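Local structure of Oxidored_FMN domain-containing protein ([Pseudomonas] geniculata N1, 6L6J) at residues Ala32-Thr36 and Leu72-Arg76; Thr61-Ser67 and Val102-Ala107; Asp68-Pro73 and Ser110-Tyr115; Tyr127-Phe131 and Ala172-Ser176. The protein oxidises 6-hydroxypseudooxynicotine as an amine oxidase, a flavoprotein that carries FMN and a [4Fe-4S] cluster. All coordinates share one frame. Residue numbers count along the deposited sequence, not the author numbering.

Contact 1: Ala32-Thr36 and Leu72-Arg76. With SO4 (sulfate ion), chain G.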
# COMPACT_ATOMS: atom_id res chain seq x y z
N ALA A 32 -9.69 -4.11 4.81
CA ALA A 32 -9.93 -5.58 4.86
C ALA A 32 -10.32 -6.04 6.27
O ALA A 32 -9.99 -7.16 6.63
CB ALA A 32 -8.72 -6.32 4.36
N MET A 33 -10.92 -5.15 7.05
CA MET A 33 -11.74 -5.45 8.24
C MET A 33 -13.17 -5.07 7.86
O MET A 33 -13.35 -3.91 7.36
CB MET A 33 -11.35 -4.60 9.45
CG MET A 33 -9.88 -4.33 9.58
SD MET A 33 -9.55 -2.65 10.14
CE MET A 33 -7.77 -2.75 10.33
N GLY A 34 -14.13 -5.96 8.02
CA GLY A 34 -15.50 -5.65 7.56
C GLY A 34 -16.40 -5.37 8.75
O GLY A 34 -15.90 -4.82 9.76
N MET A 35 -17.66 -5.80 8.65
CA MET A 35 -18.62 -5.86 9.78
C MET A 35 -18.19 -6.98 10.71
O MET A 35 -18.56 -6.97 11.90
CB MET A 35 -20.04 -6.12 9.27
CG MET A 35 -20.42 -5.18 8.14
SD MET A 35 -19.90 -3.47 8.46
CE MET A 35 -21.38 -2.84 9.25
N THR A 36 -17.40 -7.90 10.17
CA THR A 36 -16.90 -9.11 10.87
C THR A 36 -15.82 -8.68 11.87
O THR A 36 -15.59 -9.42 12.83
CB THR A 36 -16.56 -10.15 9.80
OG1 THR A 36 -16.29 -9.48 8.57
CG2 THR A 36 -17.70 -11.11 9.53
N LEU A 72 -12.80 -10.55 0.23
CA LEU A 72 -12.42 -9.27 0.92
C LEU A 72 -13.58 -8.79 1.80
O LEU A 72 -14.69 -8.57 1.32
CB LEU A 72 -12.04 -8.22 -0.14
CG LEU A 72 -11.84 -6.79 0.37
CD1 LEU A 72 -10.71 -6.69 1.39
CD2 LEU A 72 -11.61 -5.82 -0.78
N PRO A 73 -13.39 -8.66 3.14
CA PRO A 73 -14.44 -8.11 4.00
C PRO A 73 -14.53 -6.58 3.91
O PRO A 73 -13.53 -5.93 4.19
CB PRO A 73 -14.04 -8.56 5.41
CG PRO A 73 -12.57 -8.85 5.35
CD PRO A 73 -12.21 -9.06 3.89
N ASP A 74 -15.72 -6.08 3.56
CA ASP A 74 -16.06 -4.65 3.34
C ASP A 74 -17.18 -4.22 4.28
O ASP A 74 -17.94 -5.07 4.76
CB ASP A 74 -16.56 -4.41 1.91
CG ASP A 74 -15.43 -4.30 0.92
OD1 ASP A 74 -14.27 -4.14 1.39
OD2 ASP A 74 -15.73 -4.37 -0.32
N PRO A 75 -17.35 -2.91 4.54
CA PRO A 75 -18.58 -2.40 5.13
C PRO A 75 -19.77 -2.70 4.22
O PRO A 75 -19.56 -2.84 3.03
CB PRO A 75 -18.39 -0.88 5.22
CG PRO A 75 -16.90 -0.72 5.19
CD PRO A 75 -16.37 -1.85 4.33
N ARG A 76 -20.97 -2.76 4.79
CA ARG A 76 -22.24 -3.00 4.05
C ARG A 76 -23.31 -2.02 4.53
O ARG A 76 -23.37 -1.72 5.74
CB ARG A 76 -22.71 -4.44 4.27
CG ARG A 76 -21.71 -5.51 3.83
CD ARG A 76 -21.76 -6.75 4.71
NE ARG A 76 -21.35 -7.93 3.99
CZ ARG A 76 -21.82 -9.15 4.18
NH1 ARG A 76 -22.75 -9.39 5.10
NH2 ARG A 76 -21.39 -10.13 3.41
S SO4 G . -24.66 -12.40 6.77
O1 SO4 G . -25.10 -11.32 7.64
O2 SO4 G . -25.52 -13.55 6.94
O3 SO4 G . -24.70 -11.99 5.39
O4 SO4 G . -23.32 -12.78 7.10
O HOH W 1 -12.24 -3.56 3.42

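Contact 2: Thr61-Ser67 and Val102-Ala107. With FMN (flavin mononucleotide), chain B; SO4 (sulfate ion), chain F.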
# COMPACT_ATOMS: atom_id res chain seq x y z
N THR A 61 -18.52 0.63 0.32
CA THR A 61 -19.59 0.17 1.24
C THR A 61 -20.74 -0.39 0.41
O THR A 61 -21.44 0.40 -0.26
CB THR A 61 -20.01 1.33 2.16
OG1 THR A 61 -18.83 1.60 2.92
CG2 THR A 61 -21.19 1.00 3.03
N MET A 62 -20.91 -1.71 0.42
CA MET A 62 -21.74 -2.41 -0.59
C MET A 62 -23.21 -2.03 -0.40
O MET A 62 -23.72 -2.18 0.73
CB MET A 62 -21.56 -3.93 -0.44
CG MET A 62 -20.12 -4.35 -0.68
SD MET A 62 -19.58 -3.94 -2.36
CE MET A 62 -18.57 -2.50 -2.11
N ILE A 63 -23.87 -1.62 -1.48
CA ILE A 63 -25.29 -1.15 -1.44
C ILE A 63 -26.31 -2.29 -1.64
O ILE A 63 -27.51 -1.99 -1.56
CB ILE A 63 -25.51 -0.03 -2.46
CG1 ILE A 63 -25.43 -0.54 -3.90
CG2 ILE A 63 -24.54 1.10 -2.20
CD1 ILE A 63 -26.08 0.39 -4.90
N HIS A 64 -25.86 -3.52 -1.90
CA HIS A 64 -26.74 -4.68 -2.23
C HIS A 64 -25.91 -5.97 -2.31
O HIS A 64 -24.72 -5.88 -2.66
CB HIS A 64 -27.48 -4.43 -3.56
CG HIS A 64 -28.64 -5.33 -3.79
ND1 HIS A 64 -28.57 -6.40 -4.65
CD2 HIS A 64 -29.88 -5.33 -3.27
CE1 HIS A 64 -29.73 -7.02 -4.65
NE2 HIS A 64 -30.55 -6.39 -3.79
N GLU A 65 -26.57 -7.11 -2.09
CA GLU A 65 -25.99 -8.50 -2.04
C GLU A 65 -25.35 -8.89 -3.39
O GLU A 65 -24.45 -9.79 -3.40
CB GLU A 65 -27.10 -9.48 -1.63
CG GLU A 65 -27.71 -9.19 -0.27
CD GLU A 65 -28.97 -8.32 -0.22
OE1 GLU A 65 -29.01 -7.25 -0.89
OE2 GLU A 65 -29.93 -8.73 0.51
N THR A 66 -25.81 -8.28 -4.49
CA THR A 66 -25.27 -8.47 -5.86
C THR A 66 -23.91 -7.75 -6.02
O THR A 66 -23.33 -7.84 -7.14
CB THR A 66 -26.26 -7.95 -6.92
OG1 THR A 66 -26.53 -6.55 -6.75
CG2 THR A 66 -27.57 -8.70 -6.90
N SER A 67 -23.42 -7.05 -4.99
CA SER A 67 -22.13 -6.32 -5.05
C SER A 67 -21.19 -6.77 -3.93
O SER A 67 -21.35 -6.28 -2.81
CB SER A 67 -22.35 -4.84 -5.01
OG SER A 67 -21.11 -4.18 -4.88
N VAL A 102 -18.69 8.05 3.49
CA VAL A 102 -18.83 6.60 3.20
C VAL A 102 -18.91 6.42 1.68
O VAL A 102 -19.73 7.11 1.04
CB VAL A 102 -20.04 5.99 3.92
CG1 VAL A 102 -21.35 6.65 3.53
CG2 VAL A 102 -20.12 4.49 3.70
N GLU A 103 -18.07 5.54 1.14
CA GLU A 103 -18.07 5.27 -0.31
C GLU A 103 -19.12 4.20 -0.61
O GLU A 103 -18.75 3.05 -0.80
CB GLU A 103 -16.65 4.92 -0.75
CG GLU A 103 -16.43 5.10 -2.24
CD GLU A 103 -15.11 4.52 -2.72
OE1 GLU A 103 -14.45 5.22 -3.50
OE2 GLU A 103 -14.76 3.37 -2.32
N LEU A 104 -20.39 4.58 -0.62
CA LEU A 104 -21.49 3.71 -1.12
C LEU A 104 -21.12 3.24 -2.53
O LEU A 104 -20.84 4.11 -3.37
CB LEU A 104 -22.80 4.48 -1.11
CG LEU A 104 -23.38 4.73 0.29
CD1 LEU A 104 -24.79 5.31 0.18
CD2 LEU A 104 -23.40 3.45 1.12
N ALA A 105 -21.09 1.93 -2.73
CA ALA A 105 -20.47 1.27 -3.90
C ALA A 105 -21.36 0.14 -4.42
O ALA A 105 -21.89 -0.61 -3.60
CB ALA A 105 -19.11 0.73 -3.51
N HIS A 106 -21.48 0.01 -5.74
CA HIS A 106 -22.00 -1.21 -6.40
C HIS A 106 -20.99 -1.64 -7.46
O HIS A 106 -20.73 -0.82 -8.37
CB HIS A 106 -23.42 -1.03 -6.97
CG HIS A 106 -24.03 -2.34 -7.33
ND1 HIS A 106 -23.51 -3.15 -8.34
CD2 HIS A 106 -25.06 -3.03 -6.79
CE1 HIS A 106 -24.21 -4.26 -8.42
NE2 HIS A 106 -25.16 -4.22 -7.46
N ALA A 107 -20.48 -2.87 -7.35
CA ALA A 107 -19.24 -3.33 -8.00
C ALA A 107 -19.51 -3.72 -9.47
O ALA A 107 -18.55 -3.98 -10.19
CB ALA A 107 -18.66 -4.48 -7.21
N1 FMN B . -10.08 3.67 -3.41
C2 FMN B . -11.44 3.49 -3.43
O2 FMN B . -12.10 4.26 -4.12
N3 FMN B . -12.10 2.57 -2.71
C4 FMN B . -11.44 1.72 -1.90
O4 FMN B . -12.04 0.88 -1.25
C4A FMN B . -9.95 1.81 -1.84
N5 FMN B . -9.22 0.98 -1.06
C5A FMN B . -7.88 1.15 -0.98
C6 FMN B . -7.14 0.35 -0.12
C7 FMN B . -5.78 0.55 -0.03
C7M FMN B . -4.99 -0.35 0.85
C8 FMN B . -5.11 1.61 -0.80
C8M FMN B . -3.62 1.81 -0.75
C9 FMN B . -5.83 2.40 -1.65
C9A FMN B . -7.20 2.24 -1.77
N10 FMN B . -7.96 3.07 -2.60
C10 FMN B . -9.31 2.88 -2.65
C1' FMN B . -7.35 4.17 -3.42
C2' FMN B . -7.11 5.40 -2.56
O2' FMN B . -8.38 5.91 -2.19
C3' FMN B . -6.35 6.48 -3.28
O3' FMN B . -7.15 6.95 -4.36
C4' FMN B . -4.99 6.04 -3.81
O4' FMN B . -4.29 5.25 -2.82
C5' FMN B . -4.15 7.24 -4.25
O5' FMN B . -3.93 8.06 -3.12
P FMN B . -2.58 7.91 -2.25
O1P FMN B . -1.44 8.27 -3.18
O2P FMN B . -2.81 8.88 -1.14
O3P FMN B . -2.55 6.46 -1.79
S SO4 F . -34.30 -6.31 -3.29
O1 SO4 F . -34.27 -5.14 -2.45
O2 SO4 F . -35.46 -7.12 -2.94
O3 SO4 F . -34.37 -5.90 -4.67
O4 SO4 F . -33.10 -7.08 -3.07

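Contact 3: Asp68-Pro73 and Ser110-Tyr115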
# COMPACT_ATOMS: atom_id res chain seq x y z
N ASP A 68 -20.19 -7.60 -4.24
CA ASP A 68 -19.02 -7.79 -3.33
C ASP A 68 -17.75 -8.16 -4.11
O ASP A 68 -17.82 -8.50 -5.31
CB ASP A 68 -19.29 -8.82 -2.25
CG ASP A 68 -19.58 -10.23 -2.72
OD1 ASP A 68 -18.75 -10.77 -3.50
OD2 ASP A 68 -20.63 -10.76 -2.30
N HIS A 69 -16.62 -8.00 -3.44
CA HIS A 69 -15.28 -8.47 -3.86
C HIS A 69 -14.86 -9.61 -2.92
O HIS A 69 -13.64 -9.70 -2.57
CB HIS A 69 -14.31 -7.28 -3.88
CG HIS A 69 -14.61 -6.29 -4.95
ND1 HIS A 69 -15.10 -5.04 -4.68
CD2 HIS A 69 -14.56 -6.39 -6.29
CE1 HIS A 69 -15.32 -4.40 -5.81
NE2 HIS A 69 -15.00 -5.20 -6.80
N ALA A 70 -15.82 -10.44 -2.48
CA ALA A 70 -15.57 -11.62 -1.63
C ALA A 70 -14.38 -12.38 -2.20
O ALA A 70 -14.29 -12.60 -3.40
CB ALA A 70 -16.78 -12.52 -1.55
N PRO A 71 -13.45 -12.86 -1.36
CA PRO A 71 -13.65 -12.88 0.10
C PRO A 71 -13.08 -11.68 0.89
O PRO A 71 -12.95 -11.79 2.09
CB PRO A 71 -12.89 -14.17 0.45
CG PRO A 71 -11.70 -14.18 -0.53
CD PRO A 71 -12.15 -13.43 -1.77
N LEU A 72 -12.80 -10.55 0.23
CA LEU A 72 -12.42 -9.27 0.92
C LEU A 72 -13.58 -8.79 1.80
O LEU A 72 -14.69 -8.57 1.32
CB LEU A 72 -12.04 -8.22 -0.14
CG LEU A 72 -11.84 -6.79 0.37
CD1 LEU A 72 -10.71 -6.69 1.39
CD2 LEU A 72 -11.61 -5.82 -0.78
N PRO A 73 -13.39 -8.66 3.14
CA PRO A 73 -14.44 -8.11 4.00
C PRO A 73 -14.53 -6.58 3.91
O PRO A 73 -13.53 -5.93 4.19
CB PRO A 73 -14.04 -8.56 5.41
CG PRO A 73 -12.57 -8.85 5.35
CD PRO A 73 -12.21 -9.06 3.89
N SER A 110 -17.12 -6.31 -11.57
CA SER A 110 -15.78 -6.24 -10.94
C SER A 110 -15.66 -7.24 -9.78
O SER A 110 -14.54 -7.37 -9.25
CB SER A 110 -15.53 -4.85 -10.43
OG SER A 110 -16.11 -4.67 -9.14
N GLY A 111 -16.76 -7.88 -9.38
CA GLY A 111 -16.78 -8.86 -8.28
C GLY A 111 -17.75 -10.01 -8.56
O GLY A 111 -18.68 -9.86 -9.36
N PRO A 112 -17.58 -11.17 -7.87
CA PRO A 112 -18.37 -12.37 -8.15
C PRO A 112 -19.65 -12.52 -7.31
O PRO A 112 -20.39 -13.44 -7.58
CB PRO A 112 -17.34 -13.44 -7.78
CG PRO A 112 -16.70 -12.90 -6.53
CD PRO A 112 -16.60 -11.41 -6.79
N ALA A 113 -19.90 -11.62 -6.35
CA ALA A 113 -21.15 -11.56 -5.56
C ALA A 113 -21.32 -12.86 -4.78
O ALA A 113 -22.47 -13.39 -4.73
CB ALA A 113 -22.31 -11.33 -6.50
N ILE A 114 -20.24 -13.36 -4.18
CA ILE A 114 -20.15 -14.78 -3.69
C ILE A 114 -20.80 -14.90 -2.30
O ILE A 114 -21.32 -16.01 -1.99
CB ILE A 114 -18.69 -15.28 -3.70
CG1 ILE A 114 -18.34 -16.00 -5.01
CG2 ILE A 114 -18.34 -16.15 -2.50
CD1 ILE A 114 -19.16 -17.23 -5.29
N TYR A 115 -20.74 -13.86 -1.47
CA TYR A 115 -21.15 -13.94 -0.04
C TYR A 115 -22.56 -14.55 0.05
O TYR A 115 -22.76 -15.48 0.85
CB TYR A 115 -21.03 -12.58 0.64
CG TYR A 115 -19.63 -12.16 1.02
CD1 TYR A 115 -18.75 -13.04 1.65
CD2 TYR A 115 -19.16 -10.88 0.77
CE1 TYR A 115 -17.47 -12.66 2.02
CE2 TYR A 115 -17.89 -10.49 1.13
CZ TYR A 115 -17.04 -11.38 1.76
OH TYR A 115 -15.77 -11.00 2.10
O HOH W 2 -20.66 -8.02 -7.41

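Contact 4: Tyr127-Phe131 and Ala172-Ser176. With FMN (flavin mononucleotide), chain B.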
# COMPACT_ATOMS: atom_id res chain seq x y z
N TYR A 127 -17.69 -12.14 -17.95
CA TYR A 127 -17.10 -12.61 -16.66
C TYR A 127 -16.60 -11.36 -15.93
O TYR A 127 -16.28 -10.36 -16.55
CB TYR A 127 -16.01 -13.66 -16.91
CG TYR A 127 -16.52 -14.93 -17.54
CD1 TYR A 127 -17.21 -15.87 -16.80
CD2 TYR A 127 -16.27 -15.23 -18.87
CE1 TYR A 127 -17.67 -17.06 -17.34
CE2 TYR A 127 -16.72 -16.41 -19.43
CZ TYR A 127 -17.41 -17.33 -18.67
OH TYR A 127 -17.85 -18.48 -19.23
N PRO A 128 -16.59 -11.36 -14.59
CA PRO A 128 -16.02 -10.24 -13.83
C PRO A 128 -14.59 -9.83 -14.25
O PRO A 128 -13.80 -10.66 -14.58
CB PRO A 128 -15.98 -10.80 -12.40
CG PRO A 128 -17.09 -11.80 -12.36
CD PRO A 128 -17.13 -12.42 -13.74
N HIS A 129 -14.26 -8.55 -14.17
CA HIS A 129 -12.95 -8.00 -14.63
C HIS A 129 -11.80 -8.69 -13.88
O HIS A 129 -10.85 -9.14 -14.56
CB HIS A 129 -12.88 -6.48 -14.51
CG HIS A 129 -14.12 -5.73 -14.90
ND1 HIS A 129 -14.85 -6.00 -16.06
CD2 HIS A 129 -14.74 -4.68 -14.30
CE1 HIS A 129 -15.87 -5.16 -16.14
NE2 HIS A 129 -15.83 -4.35 -15.06
N TYR A 130 -11.85 -8.81 -12.56
CA TYR A 130 -10.65 -9.23 -11.76
C TYR A 130 -10.82 -10.61 -11.10
O TYR A 130 -10.11 -10.90 -10.11
CB TYR A 130 -10.31 -8.15 -10.72
CG TYR A 130 -10.20 -6.77 -11.30
CD1 TYR A 130 -9.09 -6.38 -12.03
CD2 TYR A 130 -11.26 -5.89 -11.19
CE1 TYR A 130 -9.01 -5.12 -12.60
CE2 TYR A 130 -11.20 -4.62 -11.76
CZ TYR A 130 -10.07 -4.24 -12.46
OH TYR A 130 -10.00 -3.00 -13.02
N PHE A 131 -11.71 -11.46 -11.62
CA PHE A 131 -12.09 -12.75 -10.99
C PHE A 131 -12.20 -13.84 -12.05
O PHE A 131 -12.78 -13.60 -13.10
CB PHE A 131 -13.38 -12.57 -10.18
CG PHE A 131 -13.20 -11.84 -8.87
CD1 PHE A 131 -13.27 -10.46 -8.81
CD2 PHE A 131 -12.95 -12.53 -7.69
CE1 PHE A 131 -13.11 -9.78 -7.61
CE2 PHE A 131 -12.78 -11.86 -6.49
CZ PHE A 131 -12.86 -10.49 -6.46
N ALA A 172 -15.48 4.77 -10.35
CA ALA A 172 -14.00 4.80 -10.39
C ALA A 172 -13.43 3.39 -10.34
O ALA A 172 -14.22 2.45 -10.30
CB ALA A 172 -13.47 5.66 -9.26
N HIS A 173 -12.09 3.28 -10.42
CA HIS A 173 -11.24 2.06 -10.27
C HIS A 173 -11.63 0.90 -11.22
O HIS A 173 -11.05 -0.20 -11.04
CB HIS A 173 -11.30 1.61 -8.80
CG HIS A 173 -10.61 2.56 -7.90
ND1 HIS A 173 -11.30 3.42 -7.09
CD2 HIS A 173 -9.29 2.82 -7.73
CE1 HIS A 173 -10.43 4.16 -6.43
NE2 HIS A 173 -9.19 3.81 -6.80
N ASN A 174 -12.55 1.10 -12.17
CA ASN A 174 -13.23 -0.02 -12.86
C ASN A 174 -13.82 -1.01 -11.82
O ASN A 174 -13.90 -2.22 -12.12
CB ASN A 174 -12.27 -0.73 -13.80
CG ASN A 174 -12.98 -1.70 -14.71
OD1 ASN A 174 -14.17 -1.51 -14.99
ND2 ASN A 174 -12.28 -2.74 -15.15
N LEU A 175 -14.26 -0.51 -10.65
CA LEU A 175 -14.97 -1.29 -9.61
C LEU A 175 -16.38 -0.74 -9.39
O LEU A 175 -16.85 -0.78 -8.26
CB LEU A 175 -14.16 -1.25 -8.30
CG LEU A 175 -12.70 -1.68 -8.41
CD1 LEU A 175 -11.98 -1.48 -7.09
CD2 LEU A 175 -12.58 -3.14 -8.87
N SER A 176 -17.06 -0.28 -10.45
CA SER A 176 -18.40 0.35 -10.36
C SER A 176 -19.25 -0.00 -11.58
O SER A 176 -18.77 0.14 -12.72
CB SER A 176 -18.29 1.85 -10.23
OG SER A 176 -19.53 2.47 -10.58
N1 FMN B . -10.08 3.67 -3.41
C2 FMN B . -11.44 3.49 -3.43
O2 FMN B . -12.10 4.26 -4.12
N3 FMN B . -12.10 2.57 -2.71
C4 FMN B . -11.44 1.72 -1.90
O4 FMN B . -12.04 0.88 -1.25
C4A FMN B . -9.95 1.81 -1.84
N5 FMN B . -9.22 0.98 -1.06
C5A FMN B . -7.88 1.15 -0.98
C6 FMN B . -7.14 0.35 -0.12
C7 FMN B . -5.78 0.55 -0.03
C7M FMN B . -4.99 -0.35 0.85
C8 FMN B . -5.11 1.61 -0.80
C8M FMN B . -3.62 1.81 -0.75
C9 FMN B . -5.83 2.40 -1.65
C9A FMN B . -7.20 2.24 -1.77
N10 FMN B . -7.96 3.07 -2.60
C10 FMN B . -9.31 2.88 -2.65
C1' FMN B . -7.35 4.17 -3.42
C2' FMN B . -7.11 5.40 -2.56
O2' FMN B . -8.38 5.91 -2.19
C3' FMN B . -6.35 6.48 -3.28
O3' FMN B . -7.15 6.95 -4.36
C4' FMN B . -4.99 6.04 -3.81
O4' FMN B . -4.29 5.25 -2.82
C5' FMN B . -4.15 7.24 -4.25
O5' FMN B . -3.93 8.06 -3.12
P FMN B . -2.58 7.91 -2.25
O1P FMN B . -1.44 8.27 -3.18
O2P FMN B . -2.81 8.88 -1.14
O3P FMN B . -2.55 6.46 -1.79

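Contact 1: Ala32-Thr36 and Leu72-Arg76
No direct hydrogen bond joins Ala32-Thr36 to Leu72-Arg76, two loops that run past each other and bury 350 Å² by packing. Van der Waals packing centres on Pro73, whose CA-to-CB bond points at the other loop and whose ring rests against its backbone: Pro73 CG lies 3.3 Å from Ala32 O and Pro73 CB 3.7 Å from Gly34 N. Beside it, Leu72 CD1 meets Ala32 CB at 3.6 Å, an apolar side-chain contact. Gly34 and Asp74 form the closest pair of CA atoms, 4.4 Å apart; a beta carbon modelled on Gly34 would fall 3.0 Å from Pro73 CB, a clash, so the spacing depends on the missing side chain. Further along, Met35 lays its thioether against Pro75 and Arg76: Met35 SD is 3.7 Å from Pro75 CA and 3.9 Å from Arg76 N.

Polar links are indirect. Water 1 accepts from Ala32 N at 3.0 Å and is placed to donate to Pro73 O at 2.8 Å. Arg76 carries its charge outward, where NH1 bonds Tyr82 and, at 3.3 Å, O3 of a sulfate probably taken from the crystallisation liquor.

Both loops follow barrel strands, 24-26 and 55-62, and lead into helices 38-51 and 83-94. They are thus neighbouring beta-alpha loops at the C-terminal end of a TIM barrel, the end where this family holds FMN; the nearest atoms of the Asp74 side chain and the flavin are about 6 Å apart.

Contact 2: Thr61-Ser67 and Val102-Ala107
Three backbone hydrogen bonds define the pairing: Thr61 N to Glu103 O at 2.7 Å, Ala105 N to Thr61 O at 2.9 Å and Ile63 N to Ala105 O at 3.1 Å. Thr61 thus donates and accepts on the two sides of Leu104, the ladder expected of parallel strands. Glu103 turns its side chain to the cofactor, its OE2 accepting from FMN N3 at 2.8 Å.

Past the strand ends, side chains take over. Thr66 OG1 and His106 NE2 share a hydrogen bond of 2.8 Å, and Thr66 OG1 also bonds His64 ND1 at 2.9 Å, so one hydroxyl links two imidazoles.

Weaker contacts fill in between. Leu104 CA approaches Thr61 O at 3.4 Å in a CA-H...O contact. Another runs from Met62 CA to Ala105 O at 3.5 Å. The type I turn His64-Ser67 brings Ser67 back over His106: its CB sits 3.6 Å from the ring centroid, only 6° off the normal, a CH-pi contact.

Packing differs on the two faces. Met62 CE touches Ala105 CB at 3.6 Å on one; on the other, Thr61 CG2 meets Leu104 CD2 at 3.8 Å. Ile63 CG2 reaches Leu104 CB at 4.0 Å, and helix 142-162 covers Ile63 through Tyr152 and Ala155.

Strands 55-62 and 99-105, joined through helix 83-94, form a beta-alpha-beta unit of the TIM barrel, with a flavin ligand near the C-terminal end of its second strand.

Contact 3: Asp68-Pro73 and Ser110-Tyr115
This is a mixed contact between the connections that follow barrel strands 55-62 and 99-105, polar at Asp68 and His69, with Tyr115 packed over Ala70; it buries 457 Å². Asp68 is the polar hub: OD1 accepts from Ile114 N at 3.1 Å and OD2 from Tyr115 N at 3.2 Å, while OD1 also takes Ala70 N at 3.1 Å, closing an Asx turn. One carboxylate therefore shapes its own loop and holds the other. Close backbone approach is seen at Gly111, whose CA lies 3.2 Å from Asp68 O; an ideal beta carbon there would clash with that oxygen. Tyr115 folds back across Ala70, with Ala70 CB 3.4 Å from the ring centroid and 8° off its normal, a CH-pi contact, and its OH donates to Leu72 O at 2.8 Å. At the other end His69 NE2 donates to Ser110 OG at 2.6 Å, and His69 ND1 bonds Glu60, an FMN-binding residue, which ties these TIM-barrel connections toward the flavin site.

Contact 4: Tyr127-Phe131 and Ala172-Ser176
Asn174, Tyr130 and His129 account for most of the 195 Å² buried here. Asn174 points its CA-to-CB bond at the opposite loop and lies against His129 and the phenol end of Tyr130. Tyr130 CE2 rests 3.5 Å from Leu175 CD2 in an apolar contact. The phenol OH bonds Asp262, and His129 NE2 bonds Asp180, so both have hydrogen-bond partners outside the two segments. The type I turn Pro128-Phe131 places His129 and Tyr130 at its two central positions, both with CA-to-CB pointing toward the other segment. That segment is the beta-alpha loop that follows TIM-barrel strand 166-171, and Ser176 N-caps the helix 177-182 that comes next. Within that loop Leu175 N returns to Ala172 O at 3.0 Å. His173 belongs to the FMN pocket: its CA-to-CB bond runs sideways, its ring end leads away from Tyr130, and it bonds Tyr170 and Asp266, the latter an FMN ligand.

Overall arrangement
All four contacts lie in the TIM-barrel part of the chain. Contact 1 joins the loops after strands 24-26 and 55-62; contact 2 pairs strands 55-62 and 99-105 with their first loop residues, and contact 3 the loops beyond. Contact 4 sets the excursion after strand 121-122 against the loop after strand 166-171. The segments of contact 2 alternate with those of contacts 1 and 3, whereas contact 4 opens after the others close. Contacts 1, 2 and 3 touch, their centres 10 to 11 Å apart. The centre of contact 4 is 11 Å from that of contact 3 and 18 Å from that of contact 1. Contacts 2 and 4 both reach FMN, so this layer borders the flavin.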